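PDB 3S5S: mandelate racemase/muconate lactonizing enzyme family protein, which is of unknown function but belongs to the enolase superfamily, pairing an N-terminal capping domain with a C-terminal beta/alpha barrel. Local coordinates for residues V218-R227 with V242-A251; A260-K271 with A290-M299. One frame throughout, in Å; residues are numbered along the deposited sequence. Where two conformers were deposited one is given.

Interaction 1: V218-R227 with V242-A251; sequences VALLEQPVPR and VDVAADESAA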
loop_
_atom_site.group_PDB
_atom_site.type_symbol
_atom_site.label_atom_id
_atom_site.label_comp_id
_atom_site.label_asym_id
_atom_site.label_seq_id
_atom_site.Cartn_x
_atom_site.Cartn_y
_atom_site.Cartn_z
ATOM N N VAL A 218 -11.660 17.295 24.387
ATOM C CA VAL A 218 -12.044 17.035 23.001
ATOM C C VAL A 218 -10.795 16.597 22.262
ATOM O O VAL A 218 -9.865 17.356 22.076
ATOM C CB VAL A 218 -12.677 18.305 22.298
ATOM C CG1 VAL A 218 -12.922 18.045 20.790
ATOM C CG2 VAL A 218 -13.954 18.723 22.986
ATOM N N ALA A 219 -10.758 15.340 21.876
ATOM C CA ALA A 219 -9.573 14.773 21.249
ATOM C C ALA A 219 -9.609 14.910 19.721
ATOM O O ALA A 219 -8.569 14.821 19.060
ATOM C CB ALA A 219 -9.448 13.312 21.653
ATOM N N LEU A 220 -10.801 15.122 19.155
ATOM C CA LEU A 220 -10.936 15.190 17.710
ATOM C C LEU A 220 -12.244 15.857 17.317
ATOM O O LEU A 220 -13.280 15.580 17.934
ATOM C CB LEU A 220 -10.877 13.768 17.135
ATOM C CG LEU A 220 -10.869 13.576 15.626
ATOM C CD1 LEU A 220 -9.577 14.100 15.015
ATOM C CD2 LEU A 220 -11.068 12.084 15.285
ATOM N N LEU A 221 -12.203 16.738 16.315
ATOM C CA LEU A 221 -13.406 17.195 15.661
ATOM C C LEU A 221 -13.533 16.571 14.276
ATOM O O LEU A 221 -12.836 16.968 13.356
ATOM C CB LEU A 221 -13.391 18.692 15.519
ATOM C CG LEU A 221 -14.521 19.366 14.745
ATOM C CD1 LEU A 221 -15.895 19.261 15.399
ATOM C CD2 LEU A 221 -14.147 20.810 14.637
ATOM N N GLU A 222 -14.461 15.637 14.122
ATOM C CA GLU A 222 -14.610 14.900 12.899
ATOM C C GLU A 222 -15.564 15.495 11.838
ATOM O O GLU A 222 -16.768 15.708 12.111
ATOM C CB GLU A 222 -15.076 13.496 13.224
ATOM C CG GLU A 222 -15.163 12.687 11.984
ATOM C CD GLU A 222 -15.356 11.271 12.259
ATOM O OE1 GLU A 222 -15.375 10.525 11.287
ATOM O OE2 GLU A 222 -15.495 10.902 13.436
ATOM N N GLN A 223 -15.028 15.730 10.638
ATOM C CA GLN A 223 -15.798 16.233 9.492
ATOM C C GLN A 223 -16.977 17.155 9.856
ATOM O O GLN A 223 -18.137 16.838 9.551
ATOM C CB GLN A 223 -16.332 15.050 8.679
ATOM C CG GLN A 223 -16.972 15.483 7.395
ATOM C CD GLN A 223 -15.951 15.796 6.347
ATOM O OE1 GLN A 223 -14.930 15.105 6.244
ATOM N NE2 GLN A 223 -16.212 16.827 5.554
ATOM N N PRO A 224 -16.701 18.298 10.485
ATOM C CA PRO A 224 -17.844 19.085 10.933
ATOM C C PRO A 224 -18.651 19.696 9.795
ATOM O O PRO A 224 -19.859 19.878 9.935
ATOM C CB PRO A 224 -17.208 20.202 11.759
ATOM C CG PRO A 224 -15.882 20.373 11.214
ATOM C CD PRO A 224 -15.431 19.030 10.641
ATOM N N VAL A 225 -17.985 20.050 8.700
ATOM C CA VAL A 225 -18.643 20.664 7.563
ATOM C C VAL A 225 -18.766 19.694 6.383
ATOM O O VAL A 225 -18.177 18.625 6.401
ATOM C CB VAL A 225 -17.963 21.963 7.136
ATOM C CG1 VAL A 225 -18.076 23.011 8.248
ATOM C CG2 VAL A 225 -16.528 21.719 6.743
ATOM N N PRO A 226 -19.575 20.063 5.369
ATOM C CA PRO A 226 -19.787 19.138 4.252
ATOM C C PRO A 226 -18.532 18.944 3.407
ATOM O O PRO A 226 -17.665 19.830 3.351
ATOM C CB PRO A 226 -20.884 19.816 3.409
ATOM C CG PRO A 226 -21.400 21.030 4.236
ATOM C CD PRO A 226 -20.327 21.345 5.225
ATOM N N ARG A 227 -18.507 17.806 2.702
ATOM C CA ARG A 227 -17.435 17.424 1.806
ATOM C C ARG A 227 -16.947 18.515 0.849
ATOM O O ARG A 227 -15.747 18.581 0.582
ATOM C CB ARG A 227 -17.809 16.188 1.007
ATOM C CG ARG A 227 -16.668 15.699 0.165
ATOM C CD ARG A 227 -17.015 14.540 -0.720
ATOM N NE ARG A 227 -16.174 14.570 -1.924
ATOM C CZ ARG A 227 -15.027 13.898 -2.085
ATOM N NH1 ARG A 227 -14.560 13.098 -1.133
ATOM N NH2 ARG A 227 -14.344 14.016 -3.221
ATOM N N VAL A 242 -7.713 21.759 18.216
ATOM C CA VAL A 242 -7.724 20.303 18.333
ATOM C C VAL A 242 -7.606 19.641 16.940
ATOM O O VAL A 242 -7.739 20.312 15.909
ATOM C CB VAL A 242 -9.013 19.802 19.047
ATOM C CG1 VAL A 242 -9.251 20.588 20.324
ATOM C CG2 VAL A 242 -10.217 19.937 18.159
ATOM N N ASP A 243 -7.323 18.339 16.922
ATOM C CA ASP A 243 -7.229 17.555 15.679
ATOM C C ASP A 243 -8.572 17.543 14.927
ATOM O O ASP A 243 -9.656 17.467 15.544
ATOM C CB ASP A 243 -6.805 16.112 15.989
ATOM C CG ASP A 243 -5.296 15.967 16.252
ATOM O OD1 ASP A 243 -4.496 16.389 15.382
ATOM O OD2 ASP A 243 -4.929 15.396 17.317
ATOM N N VAL A 244 -8.504 17.646 13.604
ATOM C CA VAL A 244 -9.703 17.556 12.785
ATOM C C VAL A 244 -9.602 16.339 11.856
ATOM O O VAL A 244 -8.560 16.126 11.250
ATOM C CB VAL A 244 -9.882 18.858 12.024
ATOM C CG1 VAL A 244 -10.842 18.713 10.810
ATOM C CG2 VAL A 244 -10.324 19.954 12.986
ATOM N N ALA A 245 -10.659 15.528 11.749
ATOM C CA ALA A 245 -10.611 14.338 10.869
ATOM C C ALA A 245 -11.368 14.590 9.601
ATOM O O ALA A 245 -12.447 15.178 9.657
ATOM C CB ALA A 245 -11.179 13.126 11.561
ATOM N N ALA A 246 -10.819 14.154 8.458
ATOM C CA ALA A 246 -11.578 14.095 7.195
ATOM C C ALA A 246 -12.183 12.708 7.049
ATOM O O ALA A 246 -11.487 11.719 7.243
ATOM C CB ALA A 246 -10.696 14.409 6.007
ATOM N N ASP A 247 -13.478 12.627 6.756
ATOM C CA ASP A 247 -14.148 11.339 6.507
ATOM C C ASP A 247 -14.806 11.409 5.111
ATOM O O ASP A 247 -14.244 10.911 4.133
ATOM C CB ASP A 247 -15.170 11.007 7.625
ATOM C CG ASP A 247 -15.835 9.615 7.459
ATOM O OD1 ASP A 247 -15.620 8.934 6.426
ATOM O OD2 ASP A 247 -16.567 9.193 8.391
ATOM N N GLU A 248 -15.960 12.071 5.024
ATOM C CA GLU A 248 -16.644 12.299 3.751
ATOM C C GLU A 248 -15.688 12.977 2.791
ATOM O O GLU A 248 -15.775 12.751 1.586
ATOM C CB GLU A 248 -17.927 13.163 3.901
ATOM C CG GLU A 248 -19.190 12.480 4.540
ATOM C CD GLU A 248 -19.239 12.547 6.093
ATOM O OE1 GLU A 248 -18.163 12.649 6.749
ATOM O OE2 GLU A 248 -20.357 12.467 6.667
ATOM N N SER A 249 -14.762 13.779 3.307
ATOM C CA SER A 249 -13.798 14.480 2.424
ATOM C C SER A 249 -12.555 13.598 2.055
ATOM O O SER A 249 -11.655 14.038 1.372
ATOM C CB SER A 249 -13.343 15.799 3.070
ATOM O OG SER A 249 -14.294 16.860 2.944
ATOM N N ALA A 250 -12.488 12.364 2.526
ATOM C CA ALA A 250 -11.327 11.533 2.225
ATOM C C ALA A 250 -11.841 10.189 1.762
ATOM O O ALA A 250 -11.964 9.244 2.549
ATOM C CB ALA A 250 -10.362 11.388 3.483
ATOM N N ALA A 251 -12.185 10.134 0.482
ATOM C CA ALA A 251 -12.733 8.912 -0.100
ATOM C C ALA A 251 -11.728 8.246 -1.043
ATOM O O ALA A 251 -11.890 7.052 -1.377
ATOM C CB ALA A 251 -14.064 9.205 -0.828
#
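The carboxamide of Q223 reaches across to the turn D247-A250 and is held at both its oxygen and its nitrogen. Q223 OE1 accepts from D247 N at 2.9 Å, in the carbonyl plane, and from S249 N at 3.2 Å, a donor standing well above that plane. Its NE2 gives hydrogen bonds to S249 OG (3.2 Å) and to V225 O, both close to the amide plane, which fixes the rotation of the group. A bend at chi2 (79°) swings the amide to the turn and brings Q223 CG against E248 OE1 at 3.1 Å.

Behind this knot the parallel strands pair closely. L221 N bonds D243 O at 2.8 Å, A245 N donates to L221 O, and A245 O accepts from Q223 N. On the face of E222 and A245, both methyls of L220 lie over A245 CB; L221 and V244 meet on the other. E222 OE1 and D247 OD2 stand 3.4 Å apart without bonding; E222 bonds N269 through OE1 and K164 by a salt bridge, and D247 forms salt bridges with K274 and K271.

The periphery is looser. Partly exposed R227 runs out extended and lays the edge of its guanidinium on E248 O, with NH1 3.0 Å away and a further salt bridge to D255. At the other end partly exposed V242 packs more lightly on buried V218, its CG2 4.2 Å from V218 CG1. Strand 217-222, helix 230-239 and strand 244-246 form a beta-alpha-beta crossover of the enolase-superfamily barrel, with acidic side chains at the C-terminal strand ends, where active sites of such barrels lie.

Interaction 2: A260-K271 with A290-M299; sequences AAERAATVVNIK and AGLGLMIGGM. With SO4 (sulfate ion), chain D.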
loop_
_atom_site.group_PDB
_atom_site.type_symbol
_atom_site.label_atom_id
_atom_site.label_comp_id
_atom_site.label_asym_id
_atom_site.label_seq_id
_atom_site.Cartn_x
_atom_site.Cartn_y
_atom_site.Cartn_z
ATOM N N ALA A 260 -4.119 16.792 2.941
ATOM C CA ALA A 260 -2.821 17.138 3.544
ATOM C C ALA A 260 -2.384 18.500 3.076
ATOM O O ALA A 260 -2.285 19.403 3.887
ATOM C CB ALA A 260 -1.724 16.095 3.243
ATOM N N ALA A 261 -2.169 18.644 1.769
ATOM C CA ALA A 261 -1.611 19.889 1.164
ATOM C C ALA A 261 -2.395 21.170 1.489
ATOM O O ALA A 261 -1.824 22.245 1.606
ATOM C CB ALA A 261 -1.492 19.737 -0.335
ATOM N N GLU A 262 -3.713 21.038 1.618
ATOM C CA GLU A 262 -4.581 22.187 1.896
ATOM C C GLU A 262 -4.803 22.442 3.417
ATOM O O GLU A 262 -5.415 23.444 3.816
ATOM C CB GLU A 262 -5.890 22.068 1.096
ATOM C CG GLU A 262 -5.731 22.568 -0.362
ATOM C CD GLU A 262 -6.997 22.398 -1.221
ATOM O OE1 GLU A 262 -8.113 22.793 -0.781
ATOM O OE2 GLU A 262 -6.870 21.867 -2.355
ATOM N N ARG A 263 -4.238 21.565 4.239
ATOM C CA ARG A 263 -4.418 21.565 5.697
ATOM C C ARG A 263 -5.863 21.586 6.107
ATOM O O ARG A 263 -6.216 22.426 6.947
ATOM C CB ARG A 263 -3.740 22.752 6.364
ATOM C CG ARG A 263 -2.271 22.715 6.401
ATOM C CD ARG A 263 -1.832 23.939 7.187
ATOM N NE ARG A 263 -0.450 24.304 6.901
ATOM C CZ ARG A 263 0.595 23.839 7.571
ATOM N NH1 ARG A 263 0.412 22.999 8.588
ATOM N NH2 ARG A 263 1.817 24.228 7.221
ATOM N N ALA A 264 -6.665 20.676 5.527
ATOM C CA ALA A 264 -8.122 20.589 5.730
ATOM C C ALA A 264 -8.541 19.684 6.896
ATOM O O ALA A 264 -9.725 19.673 7.294
ATOM C CB ALA A 264 -8.835 20.125 4.423
ATOM N N ALA A 265 -7.570 18.927 7.425
ATOM C CA ALA A 265 -7.749 17.994 8.547
ATOM C C ALA A 265 -6.345 17.656 9.013
ATOM O O ALA A 265 -5.385 18.034 8.341
ATOM C CB ALA A 265 -8.473 16.750 8.082
ATOM N N THR A 266 -6.203 17.002 10.164
ATOM C CA THR A 266 -4.884 16.565 10.626
ATOM C C THR A 266 -4.966 15.059 10.806
ATOM O O THR A 266 -3.969 14.385 11.155
ATOM C CB THR A 266 -4.465 17.228 11.960
ATOM O OG1 THR A 266 -5.421 16.917 12.962
ATOM C CG2 THR A 266 -4.328 18.792 11.841
ATOM N N VAL A 267 -6.174 14.542 10.556
ATOM C CA VAL A 267 -6.508 13.126 10.749
ATOM C C VAL A 267 -7.351 12.625 9.577
ATOM O O VAL A 267 -8.118 13.386 9.012
ATOM C CB VAL A 267 -7.229 12.881 12.102
ATOM C CG1 VAL A 267 -7.688 11.482 12.233
ATOM C CG2 VAL A 267 -6.289 13.231 13.274
ATOM N N VAL A 268 -7.181 11.368 9.199
ATOM C CA VAL A 268 -8.066 10.735 8.210
ATOM C C VAL A 268 -8.813 9.519 8.787
ATOM O O VAL A 268 -8.222 8.627 9.387
ATOM C CB VAL A 268 -7.286 10.331 6.895
ATOM C CG1 VAL A 268 -8.007 9.307 6.167
ATOM C CG2 VAL A 268 -7.140 11.516 5.985
ATOM N N ASN A 269 -10.127 9.511 8.584
ATOM C CA ASN A 269 -10.971 8.359 8.879
ATOM C C ASN A 269 -11.039 7.430 7.663
ATOM O O ASN A 269 -11.644 7.747 6.649
ATOM C CB ASN A 269 -12.356 8.844 9.286
ATOM C CG ASN A 269 -13.237 7.701 9.789
ATOM O OD1 ASN A 269 -12.928 6.526 9.527
ATOM N ND2 ASN A 269 -14.324 8.032 10.530
ATOM N N ILE A 270 -10.358 6.305 7.745
ATOM C CA ILE A 270 -10.294 5.324 6.676
ATOM C C ILE A 270 -11.393 4.311 6.928
ATOM O O ILE A 270 -11.522 3.779 8.042
ATOM C CB ILE A 270 -8.911 4.584 6.731
ATOM C CG1 ILE A 270 -7.756 5.568 6.593
ATOM C CG2 ILE A 270 -8.783 3.526 5.683
ATOM C CD1 ILE A 270 -6.341 4.921 6.785
ATOM N N LYS A 271 -12.161 4.009 5.887
ATOM C CA LYS A 271 -13.153 2.921 5.951
ATOM C C LYS A 271 -12.955 2.010 4.775
ATOM O O LYS A 271 -12.854 2.496 3.659
ATOM C CB LYS A 271 -14.571 3.490 5.913
ATOM C CG LYS A 271 -14.830 4.459 7.055
ATOM C CD LYS A 271 -16.222 4.901 7.069
ATOM C CE LYS A 271 -16.242 6.207 7.746
ATOM N NZ LYS A 271 -17.646 6.566 8.067
ATOM N N ALA A 290 1.983 11.710 4.483
ATOM C CA ALA A 290 1.683 13.131 4.592
ATOM C C ALA A 290 1.627 13.651 6.024
ATOM O O ALA A 290 1.341 14.829 6.219
ATOM C CB ALA A 290 0.444 13.505 3.805
ATOM N N GLY A 291 1.917 12.809 7.018
ATOM C CA GLY A 291 1.930 13.292 8.411
ATOM C C GLY A 291 0.543 13.350 9.084
ATOM O O GLY A 291 0.395 13.888 10.192
ATOM N N LEU A 292 -0.470 12.795 8.430
ATOM C CA LEU A 292 -1.798 12.758 8.987
ATOM C C LEU A 292 -1.936 11.592 9.978
ATOM O O LEU A 292 -1.394 10.514 9.755
ATOM C CB LEU A 292 -2.837 12.603 7.863
ATOM C CG LEU A 292 -2.879 13.729 6.813
ATOM C CD1 LEU A 292 -3.937 13.418 5.807
ATOM C CD2 LEU A 292 -3.152 15.125 7.426
ATOM N N GLY A 293 -2.660 11.815 11.082
ATOM C CA GLY A 293 -3.032 10.707 11.945
ATOM C C GLY A 293 -4.016 9.783 11.233
ATOM O O GLY A 293 -4.710 10.195 10.325
ATOM N N LEU A 294 -4.054 8.532 11.647
ATOM C CA LEU A 294 -4.964 7.570 11.079
ATOM C C LEU A 294 -6.080 7.185 12.038
ATOM O O LEU A 294 -5.834 6.885 13.231
ATOM C CB LEU A 294 -4.201 6.304 10.641
ATOM C CG LEU A 294 -2.977 6.530 9.750
ATOM C CD1 LEU A 294 -2.315 5.209 9.471
ATOM C CD2 LEU A 294 -3.490 7.039 8.496
ATOM N N MET A 295 -7.299 7.151 11.493
ATOM C CA MET A 295 -8.482 6.671 12.210
ATOM C C MET A 295 -9.052 5.521 11.394
ATOM O O MET A 295 -9.051 5.559 10.177
ATOM C CB MET A 295 -9.480 7.819 12.367
ATOM C CG MET A 295 -10.804 7.510 13.106
ATOM S SD MET A 295 -11.844 8.946 13.253
ATOM C CE MET A 295 -13.298 8.121 13.661
ATOM N N ILE A 296 -9.459 4.446 12.051
ATOM C CA ILE A 296 -10.123 3.329 11.339
ATOM C C ILE A 296 -11.603 3.397 11.772
ATOM O O ILE A 296 -11.898 3.438 12.963
ATOM C CB ILE A 296 -9.465 1.954 11.664
ATOM C CG1 ILE A 296 -10.125 0.789 10.877
ATOM C CG2 ILE A 296 -9.508 1.651 13.164
ATOM C CD1 ILE A 296 -10.039 0.858 9.360
ATOM N N GLY A 297 -12.512 3.502 10.815
ATOM C CA GLY A 297 -13.913 3.742 11.109
ATOM C C GLY A 297 -14.745 2.756 10.340
ATOM O O GLY A 297 -14.233 1.712 9.909
ATOM N N GLY A 298 -16.038 3.033 10.192
ATOM C CA GLY A 298 -16.873 2.162 9.389
ATOM C C GLY A 298 -18.246 2.716 9.145
ATOM O O GLY A 298 -18.605 3.746 9.657
ATOM N N MET A 299 -19.004 2.003 8.313
ATOM C CA MET A 299 -20.423 2.285 8.084
ATOM C C MET A 299 -21.230 1.614 9.225
ATOM O O MET A 299 -20.748 1.574 10.345
ATOM C CB MET A 299 -20.793 1.776 6.688
ATOM C CG MET A 299 -20.958 2.845 5.594
ATOM S SD MET A 299 -19.874 4.280 5.539
ATOM C CE MET A 299 -20.528 5.226 6.884
HETATM S S SO4 D . 0.972 25.780 3.763
HETATM O O1 SO4 D . -0.281 26.246 3.110
HETATM O O2 SO4 D . 0.926 26.288 5.153
HETATM O O3 SO4 D . 1.083 24.313 3.736
HETATM O O4 SO4 D . 2.160 26.277 3.046
#
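M295 lies obliquely against the N269 side chain, its methyl CE 3.3 Å from N269 ND2 and its SD near the amide carbon. Fully extended, with CG anti to the backbone N (chi1 -180°), M295 extends over the face it shares with V267 and N269; its CB meets V267 CG1 at 4.1 Å, the two side chains crossing at about a right angle. The amide oxygen of N269 rests against the backbone of G297, OD1 to CA 3.4 Å, while ND2 bonds E222.

On the opposite face the aliphatic tips meet obliquely: I270 CD1 touches L294 CD2 at 3.9 Å, and V268 CG2 touches L292 CD1 at 3.7 Å. Helices 272-289 and 303-316 cover this face. Farther back, the methyls of A260 and A290 press together at 3.4 Å.

K271 stretches along G297 and G298 with its CG and CD on their backbone; NZ makes a weak bond to G298 O and a salt bridge to D247. Away from the strands, R263 NE and NH2 share sulfate O2 at the edge of the guanidinium (NE to O2 3.0 Å). Strands 267-270 and 293-296, joined by helix 272-289, form a parallel beta-alpha-beta unit of the barrel.

Interactions 1 and 2 are successive units of one barrel, their centres about 8 Å apart, and strands 244-246 and 267-270 lie side by side in its sheet. At the N-terminal strand ends, T266 joins them: its OG1 stands 2.6 Å from D243 OD1 and its N 2.7 Å from V244 O, both probable hydrogen bonds. At the C-terminal ends side chains make the link: N269 ND2 bonds E222 OE1 at 2.8 Å, and K271 NZ meets D247 OD2 at 2.9 Å in a salt bridge. This cluster occupies the end of the barrel that carries the active site in enolase-superfamily proteins, whereas the sulfate on R263 lies at the other end.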